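Local coordinates for protein cyclic pyranopterin monophosphate synthase 2 (Mycobacterium tuberculosis, PDB 4FDF) that probably converts (8S)-3',8-cyclo-7,8-dihydroguanosine 5'-triphosphate to cyclic pyranopterin monophosphate, releasing diphosphate, in molybdenum cofactor biosynthesis, at residues A72-L83 and E123-T134. Sequence-based numbering, arbitrary orientation.
Sequences AGIMAAKRTSDL and EALTAVSVAALT
Gly-73 and Ala-127 bring the backbones of two antiparallel helices together, their CA atoms 4.0 Å apart. The segments 72-83 and 123-134 cross there at 141°, with axes only 7.4 Å apart. These are the two helices that lie on one face of the antiparallel sheet in the ferredoxin-like fold of MoaC; Ile-74 and Ala-77 rest on strand 92-101, while Ala-124 and Ala-127 rest on strand 105-116. Small residues permit the close approach. Gly-73 offers bare backbone, and the methyl of Ala-127 sits against its carbonyl, CB to Gly-73 O 3.1 Å. One turn on, the same methyl meets CB of Ala-77, and Ala-77 O in turn faces the CB of Glu-123.

Beside this seam, Ala-76 points its CB at Val-130, whose CG2 lies tightly against it at 3.5 Å. The other branch, CG1, turned anti to the backbone N (chi1 173°), reaches back toward the carbonyl oxygen of Ala-72. Near the C-terminal end of 72-83, Thr-80 crosses Glu-123 at about a right angle. Thr-80 OG1, anti to the carbonyl carbon (chi1 -62°), donates to Ala-77 O from above the carbonyl plane and also packs on Glu-123 CA at 3.3 Å. Thr-126 stands next to it, its own hydroxyl bonded to Met-122 O. Glu-123 and Met-122 are predicted substrate-binding residues, as is Cys-87, which touches Thr-80, so this end of the helix pair probably borders the active site.

At the far end, Thr-134 OG1 donates to Val-130 O (2.9 Å), which Thr-134 N reaches from the opposite face of the carbonyl plane, and that hydroxyl oxygen lies 3.2 Å from Ala-72 CB.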
ATOM      1  N   ALA B  72     -10.653  10.524  -3.622  1.00 32.38           N
ATOM      2  CA  ALA B  72      -9.214  10.516  -3.299  1.00 32.72           C
ATOM      3  C   ALA B  72      -8.935  10.942  -1.843  1.00 32.60           C
ATOM      4  O   ALA B  72      -8.073  10.349  -1.159  1.00 29.57           O
ATOM      5  CB  ALA B  72      -8.435  11.391  -4.287  1.00 33.17           C
ATOM      6  N   GLY B  73      -9.681  11.951  -1.376  1.00 31.13           N
ATOM      7  CA  GLY B  73      -9.568  12.446   0.012  1.00 32.17           C
ATOM      8  C   GLY B  73     -10.018  11.412   1.038  1.00 31.52           C
ATOM      9  O   GLY B  73      -9.413  11.268   2.107  1.00 32.29           O
ATOM     10  N   ILE B  74     -11.067  10.668   0.706  1.00 32.38           N
ATOM     11  CA  ILE B  74     -11.580   9.628   1.597  1.00 33.17           C
ATOM     12  C   ILE B  74     -10.573   8.488   1.729  1.00 31.91           C
ATOM     13  O   ILE B  74     -10.211   8.090   2.840  1.00 30.16           O
ATOM     14  CB  ILE B  74     -12.975   9.136   1.157  1.00 34.97           C
ATOM     15  CG1 ILE B  74     -14.018  10.213   1.468  1.00 36.38           C
ATOM     16  CG2 ILE B  74     -13.359   7.829   1.870  1.00 35.02           C
ATOM     17  CD1 ILE B  74     -15.349  10.031   0.729  1.00 36.83           C
ATOM     18  N   MET B  75     -10.089   8.000   0.594  1.00 32.41           N
ATOM     19  CA  MET B  75      -9.106   6.932   0.582  1.00 33.53           C
ATOM     20  C   MET B  75      -7.815   7.328   1.288  1.00 33.11           C
ATOM     21  O   MET B  75      -7.238   6.533   2.027  1.00 36.68           O
ATOM     22  CB  MET B  75      -8.820   6.501  -0.856  1.00 36.42           C
ATOM     23  CG  MET B  75      -9.997   5.769  -1.509  1.00 38.19           C
ATOM     24  SD  MET B  75      -9.740   5.483  -3.271  1.00 42.91           S
ATOM     25  CE  MET B  75      -8.631   4.065  -3.211  1.00 39.79           C
ATOM     26  N   ALA B  76      -7.374   8.563   1.084  1.00 31.95           N
ATOM     27  CA  ALA B  76      -6.141   9.029   1.706  1.00 31.95           C
ATOM     28  C   ALA B  76      -6.297   9.132   3.211  1.00 30.56           C
ATOM     29  O   ALA B  76      -5.375   8.799   3.944  1.00 31.95           O
ATOM     30  CB  ALA B  76      -5.685  10.358   1.113  1.00 30.19           C
ATOM     31  N   ALA B  77      -7.455   9.586   3.678  1.00 29.70           N
ATOM     32  CA  ALA B  77      -7.711   9.591   5.126  1.00 30.02           C
ATOM     33  C   ALA B  77      -7.341   8.250   5.771  1.00 29.60           C
ATOM     34  O   ALA B  77      -6.702   8.219   6.822  1.00 29.99           O
ATOM     35  CB  ALA B  77      -9.161   9.929   5.421  1.00 28.67           C
ATOM     36  N   LYS B  78      -7.756   7.156   5.134  1.00 30.10           N
ATOM     37  CA  LYS B  78      -7.485   5.790   5.594  1.00 32.48           C
ATOM     38  C   LYS B  78      -6.000   5.434   5.484  1.00 32.98           C
ATOM     39  O   LYS B  78      -5.507   4.632   6.266  1.00 33.22           O
ATOM     40  CB  LYS B  78      -8.327   4.771   4.796  1.00 35.03           C
ATOM     41  CG  LYS B  78      -9.851   4.896   5.021  1.00 34.08           C
ATOM     42  CD  LYS B  78     -10.647   4.758   3.718  1.00 36.45           C
ATOM     43  CE  LYS B  78     -11.047   3.329   3.498  1.00 35.03           C
ATOM     44  NZ  LYS B  78     -11.714   3.120   2.197  1.00 35.76           N
ATOM     45  N   ARG B  79      -5.298   6.037   4.520  1.00 31.35           N
ATOM     46  CA  ARG B  79      -3.881   5.731   4.272  1.00 33.02           C
ATOM     47  C   ARG B  79      -2.930   6.609   5.089  1.00 33.13           C
ATOM     48  O   ARG B  79      -1.717   6.537   4.918  1.00 33.70           O
ATOM     49  CB  ARG B  79      -3.548   5.873   2.772  1.00 35.76           C
ATOM     50  CG  ARG B  79      -4.453   5.091   1.806  1.00 37.16           C
ATOM     51  CD  ARG B  79      -4.464   3.576   2.089  1.00 41.75           C
ATOM     52  NE  ARG B  79      -3.150   2.938   1.943  1.00 44.60           N
ATOM     53  CZ  ARG B  79      -2.691   2.367   0.827  1.00 47.99           C
ATOM     54  NH1 ARG B  79      -3.428   2.340  -0.284  1.00 48.45           N
ATOM     55  NH2 ARG B  79      -1.483   1.814   0.826  1.00 46.84           N
ATOM     56  N   THR B  80      -3.481   7.434   5.974  1.00 33.62           N
ATOM     57  CA  THR B  80      -2.674   8.358   6.778  1.00 34.20           C
ATOM     58  C   THR B  80      -1.442   7.723   7.420  1.00 34.49           C
ATOM     59  O   THR B  80      -0.328   8.214   7.237  1.00 34.56           O
ATOM     60  CB  THR B  80      -3.530   9.115   7.824  1.00 35.95           C
ATOM     61  OG1 THR B  80      -4.519   9.900   7.137  1.00 34.10           O
ATOM     62  CG2 THR B  80      -2.652  10.057   8.691  1.00 36.16           C
ATOM     63  N   SER B  81      -1.626   6.621   8.144  1.00 34.94           N
ATOM     64  CA  SER B  81      -0.510   6.018   8.871  1.00 35.77           C
ATOM     65  C   SER B  81       0.551   5.384   7.952  1.00 36.26           C
ATOM     66  O   SER B  81       1.681   5.165   8.373  1.00 35.83           O
ATOM     67  CB  SER B  81      -1.001   5.053   9.958  1.00 36.53           C
ATOM     68  OG  SER B  81      -1.722   3.975   9.411  1.00 38.79           O
ATOM     69  N   ASP B  82       0.182   5.133   6.694  1.00 36.08           N
ATOM     70  CA  ASP B  82       1.118   4.694   5.656  1.00 36.31           C
ATOM     71  C   ASP B  82       2.010   5.826   5.163  1.00 35.14           C
ATOM     72  O   ASP B  82       3.139   5.586   4.755  1.00 33.42           O
ATOM     73  CB  ASP B  82       0.363   4.167   4.432  1.00 41.15           C
ATOM     74  CG  ASP B  82      -0.371   2.867   4.694  1.00 45.40           C
ATOM     75  OD1 ASP B  82      -0.266   2.320   5.816  1.00 48.58           O
ATOM     76  OD2 ASP B  82      -1.049   2.389   3.754  1.00 45.22           O
ATOM     77  N   LEU B  83       1.484   7.051   5.166  1.00 33.52           N
ATOM     78  CA  LEU B  83       2.197   8.209   4.621  1.00 33.29           C
ATOM     79  C   LEU B  83       3.005   8.958   5.653  1.00 34.30           C
ATOM     80  O   LEU B  83       4.101   9.443   5.355  1.00 35.47           O
ATOM     81  CB  LEU B  83       1.215   9.188   3.968  1.00 32.20           C
ATOM     82  CG  LEU B  83       0.436   8.639   2.774  1.00 33.62           C
ATOM     83  CD1 LEU B  83      -0.779   9.526   2.434  1.00 34.96           C
ATOM     84  CD2 LEU B  83       1.339   8.427   1.554  1.00 32.37           C
ATOM     85  N   GLU B 123      -5.595  12.590   9.863  1.00 31.31           N
ATOM     86  CA  GLU B 123      -6.362  12.026   8.764  1.00 32.98           C
ATOM     87  C   GLU B 123      -7.238  13.083   8.103  1.00 31.25           C
ATOM     88  O   GLU B 123      -7.344  13.107   6.876  1.00 30.71           O
ATOM     89  CB  GLU B 123      -7.182  10.792   9.187  1.00 34.25           C
ATOM     90  CG  GLU B 123      -7.318  10.551  10.686  1.00 40.86           C
ATOM     91  CD  GLU B 123      -6.039  10.068  11.373  1.00 40.51           C
ATOM     92  OE1 GLU B 123      -5.441   9.059  10.932  1.00 44.92           O
ATOM     93  OE2 GLU B 123      -5.643  10.698  12.371  1.00 40.35           O
ATOM     94  N   ALA B 124      -7.846  13.956   8.909  1.00 28.53           N
ATOM     95  CA  ALA B 124      -8.599  15.078   8.368  1.00 29.09           C
ATOM     96  C   ALA B 124      -7.726  15.971   7.473  1.00 28.55           C
ATOM     97  O   ALA B 124      -8.142  16.332   6.363  1.00 29.27           O
ATOM     98  CB  ALA B 124      -9.248  15.898   9.489  1.00 29.45           C
ATOM     99  N   LEU B 125      -6.531  16.316   7.951  1.00 28.65           N
ATOM    100  CA  LEU B 125      -5.580  17.130   7.176  1.00 30.26           C
ATOM    101  C   LEU B 125      -5.083  16.427   5.902  1.00 29.89           C
ATOM    102  O   LEU B 125      -4.925  17.061   4.853  1.00 30.80           O
ATOM    103  CB  LEU B 125      -4.383  17.518   8.046  1.00 28.38           C
ATOM    104  CG  LEU B 125      -4.635  18.517   9.169  1.00 30.42           C
ATOM    105  CD1 LEU B 125      -3.490  18.440  10.179  1.00 30.64           C
ATOM    106  CD2 LEU B 125      -4.812  19.942   8.647  1.00 28.96           C
ATOM    107  N   THR B 126      -4.846  15.122   6.006  1.00 28.60           N
ATOM    108  CA  THR B 126      -4.392  14.295   4.884  1.00 29.51           C
ATOM    109  C   THR B 126      -5.450  14.232   3.762  1.00 30.50           C
ATOM    110  O   THR B 126      -5.130  14.388   2.568  1.00 30.74           O
ATOM    111  CB  THR B 126      -3.994  12.886   5.404  1.00 29.16           C
ATOM    112  OG1 THR B 126      -2.870  13.015   6.291  1.00 32.60           O
ATOM    113  CG2 THR B 126      -3.633  11.945   4.285  1.00 30.72           C
ATOM    114  N   ALA B 127      -6.704  14.022   4.161  1.00 29.44           N
ATOM    115  CA  ALA B 127      -7.852  14.028   3.253  1.00 30.47           C
ATOM    116  C   ALA B 127      -7.986  15.362   2.525  1.00 30.40           C
ATOM    117  O   ALA B 127      -8.087  15.405   1.304  1.00 31.92           O
ATOM    118  CB  ALA B 127      -9.139  13.709   4.026  1.00 32.27           C
ATOM    119  N   VAL B 128      -7.951  16.457   3.275  1.00 31.47           N
ATOM    120  CA  VAL B 128      -8.006  17.788   2.683  1.00 31.36           C
ATOM    121  C   VAL B 128      -6.846  17.929   1.708  1.00 32.45           C
ATOM    122  O   VAL B 128      -6.997  18.380   0.573  1.00 33.79           O
ATOM    123  CB  VAL B 128      -7.924  18.884   3.776  1.00 33.71           C
ATOM    124  CG1 VAL B 128      -7.498  20.245   3.181  1.00 33.61           C
ATOM    125  CG2 VAL B 128      -9.255  19.015   4.503  1.00 30.53           C
ATOM    126  N   SER B 129      -5.690  17.480   2.155  1.00 31.19           N
ATOM    127  CA  SER B 129      -4.483  17.603   1.390  1.00 29.61           C
ATOM    128  C   SER B 129      -4.537  16.828   0.088  1.00 31.84           C
ATOM    129  O   SER B 129      -4.247  17.389  -0.982  1.00 31.30           O
ATOM    130  CB  SER B 129      -3.335  17.129   2.252  1.00 26.65           C
ATOM    131  OG  SER B 129      -2.110  17.435   1.616  1.00 27.98           O
ATOM    132  N   VAL B 130      -4.934  15.555   0.150  1.00 32.64           N
ATOM    133  CA  VAL B 130      -4.971  14.742  -1.070  1.00 31.03           C
ATOM    134  C   VAL B 130      -6.118  15.158  -2.003  1.00 33.10           C
ATOM    135  O   VAL B 130      -5.983  15.085  -3.230  1.00 34.70           O
ATOM    136  CB  VAL B 130      -4.945  13.216  -0.768  1.00 30.15           C
ATOM    137  CG1 VAL B 130      -5.149  12.394  -2.044  1.00 29.26           C
ATOM    138  CG2 VAL B 130      -3.592  12.829  -0.112  1.00 27.86           C
ATOM    139  N   ALA B 131      -7.228  15.616  -1.431  1.00 33.56           N
ATOM    140  CA  ALA B 131      -8.345  16.145  -2.223  1.00 32.47           C
ATOM    141  C   ALA B 131      -7.937  17.391  -3.008  1.00 31.94           C
ATOM    142  O   ALA B 131      -8.369  17.568  -4.148  1.00 32.24           O
ATOM    143  CB  ALA B 131      -9.549  16.449  -1.325  1.00 31.44           C
ATOM    144  N   ALA B 132      -7.117  18.245  -2.392  1.00 31.17           N
ATOM    145  CA  ALA B 132      -6.589  19.452  -3.040  1.00 31.61           C
ATOM    146  C   ALA B 132      -5.627  19.091  -4.160  1.00 32.12           C
ATOM    147  O   ALA B 132      -5.719  19.632  -5.258  1.00 32.31           O
ATOM    148  CB  ALA B 132      -5.878  20.343  -2.019  1.00 33.85           C
ATOM    149  N   LEU B 133      -4.707  18.172  -3.882  1.00 30.45           N
ATOM    150  CA  LEU B 133      -3.804  17.674  -4.914  1.00 30.55           C
ATOM    151  C   LEU B 133      -4.567  17.080  -6.098  1.00 30.19           C
ATOM    152  O   LEU B 133      -4.170  17.253  -7.250  1.00 31.12           O
ATOM    153  CB  LEU B 133      -2.832  16.625  -4.346  1.00 28.50           C
ATOM    154  CG  LEU B 133      -1.716  17.106  -3.403  1.00 28.56           C
ATOM    155  CD1 LEU B 133      -1.111  15.938  -2.622  1.00 27.08           C
ATOM    156  CD2 LEU B 133      -0.636  17.839  -4.175  1.00 29.00           C
ATOM    157  N   THR B 134      -5.654  16.374  -5.799  1.00 30.52           N
ATOM    158  CA  THR B 134      -6.461  15.745  -6.826  1.00 30.45           C
ATOM    159  C   THR B 134      -7.246  16.789  -7.616  1.00 32.29           C
ATOM    160  O   THR B 134      -7.363  16.675  -8.838  1.00 30.83           O
ATOM    161  CB  THR B 134      -7.388  14.679  -6.228  1.00 29.55           C
ATOM    162  OG1 THR B 134      -6.580  13.656  -5.636  1.00 29.35           O
ATOM    163  CG2 THR B 134      -8.276  14.066  -7.305  1.00 29.73           C
TER